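Local coordinates for protein putative nucleotide sugar epimerase/ dehydratase (Bordetella bronchiseptica, PDB 2Q1S) that binds NADH in a Rossmann fold and probably acts as a nucleotide-sugar epimerase or dehydratase in the biosynthesis of lipopolysaccharide O-antigen, at residues Ser28-Ala31 with Asn32-Val35. Residues are numbered along the deposited sequence; the frame is centred on the assembly and turned at random.
Sequences SKLA and NTNV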
loop_
_atom_site.group_PDB
_atom_site.type_symbol
_atom_site.label_atom_id
_atom_site.label_comp_id
_atom_site.label_asym_id
_atom_site.label_seq_id
_atom_site.Cartn_x
_atom_site.Cartn_y
_atom_site.Cartn_z
ATOM N N SER A 28 6.210 -33.832 -3.938
ATOM C CA SER A 28 7.033 -34.105 -5.087
ATOM C C SER A 28 6.465 -33.398 -6.324
ATOM O O SER A 28 7.019 -33.586 -7.407
ATOM C CB SER A 28 7.046 -35.603 -5.356
ATOM O OG SER A 28 5.798 -35.997 -5.911
ATOM N N LYS A 29 5.367 -32.621 -6.198
ATOM C CA LYS A 29 4.955 -31.727 -7.302
ATOM C C LYS A 29 6.126 -30.809 -7.655
ATOM O O LYS A 29 6.225 -30.302 -8.775
ATOM C CB LYS A 29 3.717 -30.853 -6.973
ATOM C CG LYS A 29 2.368 -31.504 -7.230
ATOM C CD LYS A 29 1.223 -30.471 -7.299
ATOM C CE LYS A 29 -0.116 -31.182 -7.190
ATOM N NZ LYS A 29 -1.203 -30.221 -6.883
ATOM N N LEU A 30 7.003 -30.572 -6.683
ATOM C CA LEU A 30 8.158 -29.714 -6.900
ATOM C C LEU A 30 9.407 -30.407 -7.450
ATOM O O LEU A 30 10.346 -29.724 -7.898
ATOM C CB LEU A 30 8.458 -28.865 -5.653
ATOM C CG LEU A 30 7.568 -27.605 -5.622
ATOM C CD1 LEU A 30 6.121 -27.957 -5.290
ATOM C CD2 LEU A 30 8.061 -26.592 -4.672
ATOM N N ALA A 31 9.412 -31.742 -7.448
ATOM C CA ALA A 31 10.541 -32.476 -8.012
ATOM C C ALA A 31 10.783 -32.037 -9.448
ATOM O O ALA A 31 9.837 -31.915 -10.242
ATOM C CB ALA A 31 10.307 -33.982 -7.927
ATOM N N ASN A 32 12.044 -31.755 -9.776
ATOM C CA ASN A 32 12.441 -31.445 -11.141
ATOM C C ASN A 32 11.881 -30.127 -11.675
ATOM O O ASN A 32 11.925 -29.879 -12.878
ATOM C CB ASN A 32 12.090 -32.622 -12.075
ATOM C CG ASN A 32 12.781 -33.905 -11.653
ATOM O OD1 ASN A 32 14.010 -33.952 -11.558
ATOM N ND2 ASN A 32 11.994 -34.947 -11.375
ATOM N N THR A 33 11.408 -29.252 -10.774
ATOM C CA THR A 33 10.909 -27.975 -11.247
ATOM C C THR A 33 11.963 -26.852 -11.170
ATOM O O THR A 33 13.019 -27.008 -10.527
ATOM C CB THR A 33 9.656 -27.539 -10.466
ATOM O OG1 THR A 33 10.002 -27.362 -9.087
ATOM C CG2 THR A 33 8.503 -28.577 -10.652
ATOM N N ASN A 34 11.680 -25.719 -11.830
ATOM C CA ASN A 34 12.512 -24.524 -11.724
ATOM C C ASN A 34 11.835 -23.540 -10.767
ATOM O O ASN A 34 10.649 -23.243 -10.917
ATOM C CB ASN A 34 12.694 -23.860 -13.087
ATOM C CG ASN A 34 13.652 -24.628 -14.003
ATOM O OD1 ASN A 34 14.287 -25.586 -13.581
ATOM N ND2 ASN A 34 13.728 -24.213 -15.257
ATOM N N VAL A 35 12.592 -23.071 -9.787
ATOM C CA VAL A 35 11.984 -22.232 -8.741
ATOM C C VAL A 35 12.779 -20.964 -8.539
ATOM O O VAL A 35 13.990 -20.988 -8.637
ATOM C CB VAL A 35 11.898 -23.009 -7.398
ATOM C CG1 VAL A 35 11.289 -22.125 -6.257
ATOM C CG2 VAL A 35 11.176 -24.335 -7.560
#
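Thr33 grips the carbonyl oxygen of Leu30 twice, through its backbone amide and through its hydroxyl. The hydrogen bond from Thr33 N to Leu30 O, 3.1 Å, closes a type II beta turn from Leu30 to Thr33; its donor stands above the carbonyl plane, 44° out of it. From the same face comes the hydroxyl, with Thr33 OG1 2.7 Å from Leu30 O and tilted less from the plane. With chi1 at 62°, OG1 sits between the backbone N and the carbonyl carbon of Thr33, converging with the amide on one acceptor; the hydroxyl bond holds this rotation. The methyl also touches Leu30 O, and Thr33 CG2 reaches back to Lys29 O at 3.4 Å.

At the corner, Asn32 has the positive phi (67°) expected of the third residue in a type II turn, and its carboxamide folds back alongside the peptide of Ala31. Just upstream the chain already bends, Ala31 N bonding to Ser28 O at 3.0 Å.

Leu30 turns its buried side chain onto Leu52 of helix 43-54 and onto Tyr102 and Phe104 of strand 102-105, while Lys29 forms a salt bridge with Asp276. The reversal thus delivers the chain into strand 34-38, the first strand of the Rossmann fold, which runs parallel to strands 59-63 and 102-105 and leads to a probable GxGxxG turn, where Phe43 and Val44 bind NADH.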